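Probable exosome complex exonuclease 2 (Archaeoglobus fulgidus, PDB 3M7N) probably serves as a non-catalytic subunit of the archaeal exosome, an RNA-degrading complex, and contributes to structuring the active site of its partner Rrp41. Local coordinates at residues V35-N40 / E254-I259; K131-F136 / E168-G173; S16-N21 / G193-V198. One frame throughout, in Å; residues are numbered along the deposited sequence.

Contact 1: residues V35-N40 / E254-I259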
loop_
_atom_site.group_PDB
_atom_site.type_symbol
_atom_site.label_atom_id
_atom_site.label_comp_id
_atom_site.label_asym_id
_atom_site.label_seq_id
_atom_site.Cartn_x
_atom_site.Cartn_y
_atom_site.Cartn_z
ATOM N N VAL H 35 5.772 39.942 1.022
ATOM C CA VAL H 35 6.774 38.927 1.201
ATOM C C VAL H 35 7.619 39.278 2.412
ATOM O O VAL H 35 7.935 40.427 2.637
ATOM C CB VAL H 35 7.700 38.884 -0.000
ATOM C CG1 VAL H 35 8.895 38.014 0.293
ATOM C CG2 VAL H 35 6.949 38.401 -1.215
ATOM N N GLU H 36 7.979 38.278 3.196
ATOM C CA GLU H 36 8.891 38.480 4.302
ATOM C C GLU H 36 9.908 37.351 4.279
ATOM O O GLU H 36 9.534 36.172 4.198
ATOM C CB GLU H 36 8.116 38.460 5.611
ATOM C CG GLU H 36 8.446 39.577 6.538
ATOM C CD GLU H 36 7.672 39.489 7.840
ATOM O OE1 GLU H 36 8.320 39.487 8.914
ATOM O OE2 GLU H 36 6.419 39.420 7.781
ATOM N N ILE H 37 11.187 37.718 4.327
ATOM C CA ILE H 37 12.287 36.761 4.295
ATOM C C ILE H 37 13.138 36.832 5.577
ATOM O O ILE H 37 13.835 37.819 5.796
ATOM C CB ILE H 37 13.191 37.003 3.081
ATOM C CG1 ILE H 37 12.351 37.084 1.808
ATOM C CG2 ILE H 37 14.236 35.900 2.964
ATOM C CD1 ILE H 37 13.162 37.393 0.555
ATOM N N ILE H 38 13.078 35.791 6.413
ATOM C CA ILE H 38 13.823 35.769 7.671
ATOM C C ILE H 38 14.921 34.716 7.666
ATOM O O ILE H 38 14.646 33.521 7.800
ATOM C CB ILE H 38 12.907 35.478 8.905
ATOM C CG1 ILE H 38 11.483 36.003 8.695
ATOM C CG2 ILE H 38 13.521 36.058 10.194
ATOM C CD1 ILE H 38 11.301 37.446 9.079
ATOM N N PRO H 39 16.173 35.145 7.537
ATOM C CA PRO H 39 17.307 34.212 7.564
ATOM C C PRO H 39 17.684 33.741 8.987
ATOM O O PRO H 39 17.301 34.364 9.981
ATOM C CB PRO H 39 18.457 35.043 6.979
ATOM C CG PRO H 39 17.843 36.349 6.552
ATOM C CD PRO H 39 16.611 36.531 7.339
ATOM N N ASN H 40 18.424 32.639 9.069
ATOM C CA ASN H 40 18.974 32.177 10.344
ATOM C C ASN H 40 17.946 31.737 11.384
ATOM O O ASN H 40 18.150 31.927 12.575
ATOM C CB ASN H 40 19.838 33.271 10.955
ATOM C CG ASN H 40 21.046 33.581 10.115
ATOM O OD1 ASN H 40 21.162 34.668 9.538
ATOM N ND2 ASN H 40 21.963 32.619 10.031
ATOM N N GLU H 254 14.649 42.448 -5.684
ATOM C CA GLU H 254 15.114 43.633 -4.984
ATOM C C GLU H 254 14.750 43.632 -3.493
ATOM O O GLU H 254 15.172 44.506 -2.738
ATOM C CB GLU H 254 14.664 44.900 -5.728
ATOM C CG GLU H 254 13.846 45.908 -4.940
ATOM C CD GLU H 254 13.310 47.027 -5.837
ATOM O OE1 GLU H 254 13.377 46.872 -7.086
ATOM O OE2 GLU H 254 12.826 48.053 -5.295
ATOM N N LYS H 255 13.992 42.629 -3.066
ATOM C CA LYS H 255 13.701 42.461 -1.651
ATOM C C LYS H 255 14.885 41.797 -0.930
ATOM O O LYS H 255 14.988 41.850 0.289
ATOM C CB LYS H 255 12.395 41.673 -1.441
ATOM C CG LYS H 255 11.142 42.439 -1.861
ATOM C CD LYS H 255 9.860 41.803 -1.343
ATOM C CE LYS H 255 8.666 42.787 -1.413
ATOM N NZ LYS H 255 7.447 42.399 -0.551
ATOM N N PHE H 256 15.787 41.190 -1.689
ATOM C CA PHE H 256 16.961 40.555 -1.098
ATOM C C PHE H 256 18.048 41.556 -0.714
ATOM O O PHE H 256 19.037 41.193 -0.086
ATOM C CB PHE H 256 17.529 39.474 -2.024
ATOM C CG PHE H 256 16.713 38.201 -2.046
ATOM C CD1 PHE H 256 17.175 37.054 -1.416
ATOM C CD2 PHE H 256 15.488 38.161 -2.675
ATOM C CE1 PHE H 256 16.431 35.882 -1.423
ATOM C CE2 PHE H 256 14.742 36.993 -2.690
ATOM C CZ PHE H 256 15.213 35.850 -2.053
ATOM N N LYS H 257 17.857 42.819 -1.083
ATOM C CA LYS H 257 18.777 43.877 -0.683
ATOM C C LYS H 257 18.621 44.134 0.818
ATOM O O LYS H 257 18.851 45.244 1.298
ATOM C CB LYS H 257 18.480 45.155 -1.470
ATOM C CG LYS H 257 19.664 46.089 -1.647
ATOM C CD LYS H 257 20.191 46.044 -3.081
ATOM C CE LYS H 257 21.348 47.027 -3.293
ATOM N NZ LYS H 257 21.784 47.120 -4.725
ATOM N N GLU H 258 18.228 43.090 1.549
ATOM C CA GLU H 258 17.922 43.178 2.979
ATOM C C GLU H 258 16.657 44.002 3.233
ATOM O O GLU H 258 16.022 43.877 4.284
ATOM C CB GLU H 258 19.118 43.714 3.781
ATOM C CG GLU H 258 20.307 42.766 3.803
ATOM C CD GLU H 258 19.882 41.313 3.973
ATOM O OE1 GLU H 258 19.150 41.007 4.943
ATOM O OE2 GLU H 258 20.272 40.475 3.127
ATOM N N ILE H 259 16.303 44.833 2.252
ATOM C CA ILE H 259 15.057 45.603 2.246
ATOM C C ILE H 259 13.863 44.843 2.828
ATOM O O ILE H 259 13.386 43.870 2.238
ATOM C CB ILE H 259 14.684 46.019 0.804
ATOM C CG1 ILE H 259 15.717 46.998 0.235
ATOM C CG2 ILE H 259 13.271 46.601 0.758
ATOM C CD1 ILE H 259 15.418 47.449 -1.191
ATOM O OXT ILE H 259 13.329 45.194 3.884
#

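Contact 2: residues K131-F136 / E168-G173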
loop_
_atom_site.group_PDB
_atom_site.type_symbol
_atom_site.label_atom_id
_atom_site.label_comp_id
_atom_site.label_asym_id
_atom_site.label_seq_id
_atom_site.Cartn_x
_atom_site.Cartn_y
_atom_site.Cartn_z
ATOM N N LYS H 131 36.817 13.601 -2.095
ATOM C CA LYS H 131 35.969 14.332 -1.160
ATOM C C LYS H 131 35.421 15.620 -1.757
ATOM O O LYS H 131 36.175 16.461 -2.254
ATOM C CB LYS H 131 36.729 14.653 0.132
ATOM C CG LYS H 131 36.109 14.054 1.387
ATOM C CD LYS H 131 36.839 14.514 2.653
ATOM C CE LYS H 131 36.206 13.916 3.915
ATOM N NZ LYS H 131 36.671 14.589 5.170
ATOM N N VAL H 132 34.102 15.774 -1.683
ATOM C CA VAL H 132 33.433 16.965 -2.190
ATOM C C VAL H 132 32.241 17.337 -1.302
ATOM O O VAL H 132 31.589 16.463 -0.726
ATOM C CB VAL H 132 32.983 16.754 -3.648
ATOM C CG1 VAL H 132 31.494 16.426 -3.734
ATOM C CG2 VAL H 132 33.335 17.966 -4.479
ATOM N N TRP H 133 31.963 18.628 -1.169
ATOM C CA TRP H 133 30.850 19.053 -0.332
ATOM C C TRP H 133 29.513 18.668 -0.939
ATOM O O TRP H 133 29.320 18.732 -2.153
ATOM C CB TRP H 133 30.878 20.551 -0.106
ATOM C CG TRP H 133 31.866 20.976 0.907
ATOM C CD1 TRP H 133 33.033 21.634 0.680
ATOM C CD2 TRP H 133 31.775 20.795 2.324
ATOM N NE1 TRP H 133 33.680 21.873 1.865
ATOM C CE2 TRP H 133 32.928 21.366 2.894
ATOM C CE3 TRP H 133 30.828 20.204 3.170
ATOM C CZ2 TRP H 133 33.168 21.364 4.265
ATOM C CZ3 TRP H 133 31.066 20.206 4.537
ATOM C CH2 TRP H 133 32.225 20.783 5.068
ATOM N N ILE H 134 28.592 18.255 -0.081
ATOM C CA ILE H 134 27.237 17.965 -0.504
ATOM C C ILE H 134 26.286 18.925 0.183
ATOM O O ILE H 134 26.298 19.041 1.398
ATOM C CB ILE H 134 26.860 16.540 -0.138
ATOM C CG1 ILE H 134 27.807 15.572 -0.848
ATOM C CG2 ILE H 134 25.402 16.285 -0.493
ATOM C CD1 ILE H 134 27.669 14.161 -0.392
ATOM N N VAL H 135 25.484 19.636 -0.598
ATOM C CA VAL H 135 24.549 20.615 -0.043
ATOM C C VAL H 135 23.118 20.074 -0.058
ATOM O O VAL H 135 22.545 19.866 -1.127
ATOM C CB VAL H 135 24.621 21.925 -0.833
ATOM C CG1 VAL H 135 23.776 22.982 -0.181
ATOM C CG2 VAL H 135 26.074 22.380 -0.946
ATOM N N PHE H 136 22.559 19.824 1.126
ATOM C CA PHE H 136 21.175 19.381 1.250
ATOM C C PHE H 136 20.269 20.565 1.427
ATOM O O PHE H 136 20.396 21.312 2.404
ATOM C CB PHE H 136 20.989 18.428 2.440
ATOM C CG PHE H 136 21.591 17.060 2.224
ATOM C CD1 PHE H 136 22.803 16.718 2.802
ATOM C CD2 PHE H 136 20.951 16.124 1.439
ATOM C CE1 PHE H 136 23.357 15.470 2.598
ATOM C CE2 PHE H 136 21.502 14.865 1.242
ATOM C CZ PHE H 136 22.701 14.546 1.813
ATOM N N GLU H 168 35.423 23.646 9.722
ATOM C CA GLU H 168 36.028 23.343 11.014
ATOM C C GLU H 168 35.509 22.047 11.586
ATOM O O GLU H 168 36.276 21.132 11.859
ATOM C CB GLU H 168 35.757 24.467 11.999
ATOM C CG GLU H 168 36.390 25.761 11.573
ATOM C CD GLU H 168 35.730 26.941 12.219
ATOM O OE1 GLU H 168 35.119 26.744 13.296
ATOM O OE2 GLU H 168 35.815 28.054 11.650
ATOM N N ARG H 169 34.198 21.972 11.768
ATOM C CA ARG H 169 33.583 20.772 12.293
ATOM C C ARG H 169 34.181 19.553 11.632
ATOM O O ARG H 169 34.314 18.508 12.260
ATOM C CB ARG H 169 32.078 20.768 12.043
ATOM C CG ARG H 169 31.443 19.441 12.434
ATOM C CD ARG H 169 30.087 19.219 11.793
ATOM N NE ARG H 169 29.262 20.420 11.831
ATOM C CZ ARG H 169 27.982 20.449 11.484
ATOM N NH1 ARG H 169 27.319 21.594 11.538
ATOM N NH2 ARG H 169 27.367 19.336 11.084
ATOM N N PHE H 170 34.527 19.682 10.354
ATOM C CA PHE H 170 35.011 18.536 9.592
ATOM C C PHE H 170 36.522 18.594 9.389
ATOM O O PHE H 170 37.065 17.936 8.500
ATOM C CB PHE H 170 34.275 18.413 8.248
ATOM C CG PHE H 170 32.858 17.887 8.370
ATOM C CD1 PHE H 170 32.605 16.520 8.351
ATOM C CD2 PHE H 170 31.785 18.759 8.498
ATOM C CE1 PHE H 170 31.310 16.029 8.463
ATOM C CE2 PHE H 170 30.485 18.279 8.610
ATOM C CZ PHE H 170 30.246 16.915 8.590
ATOM N N ASP H 171 37.190 19.383 10.226
ATOM C CA ASP H 171 38.647 19.497 10.194
ATOM C C ASP H 171 39.124 19.693 8.764
ATOM O O ASP H 171 39.726 18.802 8.163
ATOM C CB ASP H 171 39.293 18.265 10.830
ATOM C CG ASP H 171 38.837 18.054 12.264
ATOM O OD1 ASP H 171 38.725 19.060 13.009
ATOM O OD2 ASP H 171 38.576 16.889 12.641
ATOM N N LEU H 172 38.854 20.883 8.236
ATOM C CA LEU H 172 38.944 21.126 6.814
ATOM C C LEU H 172 39.239 22.598 6.614
ATOM O O LEU H 172 39.237 23.099 5.489
ATOM C CB LEU H 172 37.607 20.778 6.166
ATOM C CG LEU H 172 37.548 19.679 5.115
ATOM C CD1 LEU H 172 38.293 18.436 5.557
ATOM C CD2 LEU H 172 36.100 19.356 4.817
ATOM N N GLY H 173 39.469 23.294 7.723
ATOM C CA GLY H 173 39.870 24.690 7.683
ATOM C C GLY H 173 38.891 25.611 8.381
ATOM O O GLY H 173 37.898 25.156 8.934
#

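Contact 3: residues S16-N21 / G193-V198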
loop_
_atom_site.group_PDB
_atom_site.type_symbol
_atom_site.label_atom_id
_atom_site.label_comp_id
_atom_site.label_asym_id
_atom_site.label_seq_id
_atom_site.Cartn_x
_atom_site.Cartn_y
_atom_site.Cartn_z
ATOM N N SER H 16 -16.524 34.852 -10.501
ATOM C CA SER H 16 -17.438 35.983 -10.604
ATOM C C SER H 16 -16.632 37.293 -10.579
ATOM O O SER H 16 -16.805 38.165 -11.426
ATOM C CB SER H 16 -18.473 35.919 -9.475
ATOM O OG SER H 16 -19.111 37.158 -9.273
ATOM N N LYS H 17 -15.708 37.399 -9.634
ATOM C CA LYS H 17 -14.846 38.553 -9.554
ATOM C C LYS H 17 -13.989 38.727 -10.802
ATOM O O LYS H 17 -13.803 39.857 -11.284
ATOM C CB LYS H 17 -13.970 38.457 -8.310
ATOM C CG LYS H 17 -14.773 38.456 -7.016
ATOM C CD LYS H 17 -15.462 39.779 -6.758
ATOM C CE LYS H 17 -14.404 40.887 -6.586
ATOM N NZ LYS H 17 -14.932 42.156 -5.957
ATOM N N LEU H 18 -13.470 37.617 -11.322
ATOM C CA LEU H 18 -12.614 37.642 -12.502
ATOM C C LEU H 18 -13.367 38.196 -13.711
ATOM O O LEU H 18 -12.787 38.862 -14.574
ATOM C CB LEU H 18 -12.142 36.233 -12.831
ATOM C CG LEU H 18 -10.688 35.989 -13.213
ATOM C CD1 LEU H 18 -10.563 34.728 -14.055
ATOM C CD2 LEU H 18 -10.117 37.167 -13.938
ATOM N N ARG H 19 -14.656 37.887 -13.776
ATOM C CA ARG H 19 -15.513 38.348 -14.853
ATOM C C ARG H 19 -15.642 39.861 -14.816
ATOM O O ARG H 19 -15.871 40.489 -15.837
ATOM C CB ARG H 19 -16.906 37.693 -14.763
ATOM C CG ARG H 19 -16.984 36.306 -15.416
ATOM C CD ARG H 19 -18.423 35.872 -15.705
ATOM N NE ARG H 19 -19.213 35.815 -14.479
ATOM C CZ ARG H 19 -19.234 34.764 -13.661
ATOM N NH1 ARG H 19 -18.515 33.677 -13.944
ATOM N NH2 ARG H 19 -19.968 34.802 -12.555
ATOM N N ASP H 20 -15.509 40.434 -13.627
ATOM C CA ASP H 20 -15.554 41.876 -13.463
ATOM C C ASP H 20 -14.148 42.405 -13.281
ATOM O O ASP H 20 -13.952 43.385 -12.578
ATOM C CB ASP H 20 -16.398 42.237 -12.246
ATOM C CG ASP H 20 -16.703 43.729 -12.154
ATOM O OD1 ASP H 20 -16.850 44.393 -13.204
ATOM O OD2 ASP H 20 -16.822 44.236 -11.015
ATOM N N ASN H 21 -13.166 41.730 -13.883
ATOM C CA ASN H 21 -11.774 42.204 -13.892
ATOM C C ASN H 21 -11.133 42.523 -12.518
ATOM O O ASN H 21 -10.333 43.459 -12.391
ATOM C CB ASN H 21 -11.658 43.433 -14.806
ATOM C CG ASN H 21 -10.230 43.833 -15.054
ATOM O OD1 ASN H 21 -9.416 43.013 -15.486
ATOM N ND2 ASN H 21 -9.905 45.101 -14.770
ATOM N N GLY H 193 -8.581 30.394 -18.173
ATOM C CA GLY H 193 -9.009 30.775 -19.506
ATOM C C GLY H 193 -7.875 31.491 -20.222
ATOM O O GLY H 193 -6.804 30.925 -20.390
ATOM N N ASN H 194 -8.098 32.736 -20.636
ATOM C CA ASN H 194 -7.022 33.546 -21.219
ATOM C C ASN H 194 -6.596 34.697 -20.308
ATOM O O ASN H 194 -6.111 35.728 -20.767
ATOM C CB ASN H 194 -7.399 34.053 -22.624
ATOM N N LYS H 195 -6.790 34.513 -19.008
ATOM C CA LYS H 195 -6.300 35.466 -18.024
ATOM C C LYS H 195 -5.318 34.780 -17.085
ATOM O O LYS H 195 -5.372 33.561 -16.905
ATOM C CB LYS H 195 -7.457 36.073 -17.243
ATOM C CG LYS H 195 -8.562 36.577 -18.129
ATOM C CD LYS H 195 -9.433 37.551 -17.389
ATOM C CE LYS H 195 -10.742 37.784 -18.120
ATOM N NZ LYS H 195 -11.736 38.480 -17.244
ATOM N N TYR H 196 -4.399 35.558 -16.519
ATOM C CA TYR H 196 -3.452 35.034 -15.548
ATOM C C TYR H 196 -3.595 35.759 -14.211
ATOM O O TYR H 196 -4.057 36.901 -14.158
ATOM C CB TYR H 196 -2.025 35.151 -16.073
ATOM C CG TYR H 196 -1.638 36.552 -16.472
ATOM C CD1 TYR H 196 -1.299 37.493 -15.514
ATOM C CD2 TYR H 196 -1.614 36.939 -17.820
ATOM C CE1 TYR H 196 -0.937 38.792 -15.876
ATOM C CE2 TYR H 196 -1.255 38.226 -18.196
ATOM C CZ TYR H 196 -0.917 39.154 -17.220
ATOM O OH TYR H 196 -0.579 40.452 -17.575
ATOM N N LEU H 197 -3.228 35.081 -13.130
ATOM C CA LEU H 197 -3.200 35.701 -11.809
ATOM C C LEU H 197 -1.900 35.286 -11.139
ATOM O O LEU H 197 -1.734 34.126 -10.702
ATOM C CB LEU H 197 -4.408 35.322 -10.944
ATOM C CG LEU H 197 -5.838 35.672 -11.384
ATOM C CD1 LEU H 197 -6.274 34.782 -12.544
ATOM C CD2 LEU H 197 -6.836 35.543 -10.214
ATOM N N VAL H 198 -0.972 36.243 -11.106
ATOM C CA VAL H 198 0.340 36.055 -10.512
ATOM C C VAL H 198 0.176 35.809 -9.015
ATOM O O VAL H 198 -0.611 36.480 -8.364
ATOM C CB VAL H 198 1.225 37.296 -10.745
ATOM C CG1 VAL H 198 2.500 37.218 -9.917
ATOM C CG2 VAL H 198 1.536 37.467 -12.244
#

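Contact 1: residues V35-N40 / E254-I259
Ile37 reaches out from strand 35-39 and lays its terminal methyl, CD1, over one face of the Phe256 ring. CD1 sits 3.8 Å from the ring centroid, 22° off the ring normal, a CH-pi contact displaced toward the rim. The nearest ring atom is Phe256 CE2, 3.6 Å from Ile37 CD1, and the two side chains cross at about a right angle. Ile37 gets there because CG1 stands anti to the carbonyl carbon (chi1 -51°) and CD1 extends straight beyond it. Helix 148-161 adds Leu154, Ile157 and Met161 to the surroundings of the ring, while Ala158 of the same helix packs on Ile37. Phe256 thus touches both strand 35-39, outermost in its sheet within this chain, and helix 148-161. Cutting the ring back to an alanine is likely to leave Ile37 CD1 without its aromatic cover and to open a gap beside helix 148-161. Two residues back along the strand, Val35 meets the extended chain of Lys255. Val35 CB lies 3.9 Å from Lys255 CD and 3.6 Å from Lys255 NZ, so the last part of the lysine chain crosses the valine at CB. Lys255 NZ also comes 3.4 Å from Val35 N, but both are donors and no bond forms. The two segments therefore meet by side-chain packing, with no hydrogen bond between them, at a surface where all four touching residues are partly exposed.

Contact 2: residues K131-F136 / E168-G173
Trp133, buried on strand 131-141, meets Phe170 and Leu172 with CZ2 and CH2 of its six-membered ring. The tight part of the contact lies here. Leu172 CD2 packs 3.6 Å from Trp133 CZ2, the two side chains coming from opposite directions. Beside it, Trp133 CH2 approaches Phe170 CD2 at 4.0 Å. The aromatic groups form an offset edge-to-face pair: the rim of the indole is turned toward the face of the phenylalanine, with planes at 89° and six-membered ring centroids 5.9 Å apart. Trp133 CG is anti to the carbonyl carbon (chi1 -78°), which places the six-membered ring against the loop residues. Pro66 of strand 56-67 touches both aromatic residues, and Ile126 touches both Trp133 and Leu172. The looser side belongs to Lys131, whose extended chain brings NZ only to 4.2 Å from Leu172 CD1, at a partly exposed margin. The contact packs the loop between short strands 164-165 and 176-177 on an inner strand of the mixed sheet in the first family domain, its nearest atom about 7 Å from the bound nucleic acid. Loop and strand meet through apolar and aromatic packing without a hydrogen bond between the two segments, whereas Arg169 forms a salt bridge with Glu46 of the same chain and a hydrogen bond to the backbone O of Glu87 of the neighbouring Probable exosome complex exonuclease 1 chain.

Contact 3: residues S16-N21 / G193-V198
The carbonyl oxygen of Leu18 takes two donors: Lys195 NZ, at 2.9 Å in a weak hydrogen bond, and Asn21 N, at 3.0 Å. The second belongs to the Schellman motif that ends helix 4-19, with Asn21 at positive phi as its C-prime residue and Glu22 N returning to Lys17 O. Near the carboxyl end of a helix, carbonyl groups lack the regular partners of the next turn, and the positive lysine would probably be favoured by the negative end of the helix dipole. Lys195 spans the distance from strand 195-198 with an extended chain; its CG lies anti to the carbonyl carbon (chi1 -49°), and the chain runs outward to the helix end. On the way it slides alongside Leu18 in the opposite sense, Lys195 CD passing 3.5 Å from Leu18 CD2. The same lysine therefore gives its aliphatic part to the leucine side chain and its ammonium to that leucine's backbone. Leu18 is buried and also rests on Val192 of strand 185-192 and on Phe29. Leu197, the other residue of the strand directed at the helix, approaches less closely, and beyond it Arg23 donates a hydrogen bond to the carbonyl O of Val198. The whole is a Schellman-terminated helix packed beside an outermost strand, within this chain, of the four-stranded antiparallel sheet, joining the N-terminal helix to the second RNase PH-family domain.

Overall arrangement
Along the chain, contact 2 is nested inside the spans closed by contacts 1 and 3, whereas contacts 1 and 3 cross, their segments alternating. Contacts 1 and 2 use the same five-stranded mixed sheet, through outermost strand 35-39 and inner strand 131-141, with centres 27 Å apart. Contact 3 joins helix 4-19 to the four-stranded antiparallel sheet; its centre is 30 Å from that of contact 1 and 50 Å from that of contact 2, on the opposite side of the chain's centre. The crossing packs segments near the two chain ends on different sheets, the end of the N-terminal helix at contact 3 and the C-terminal tail at contact 1. Contact 2 lies nearest the bound nucleic acid.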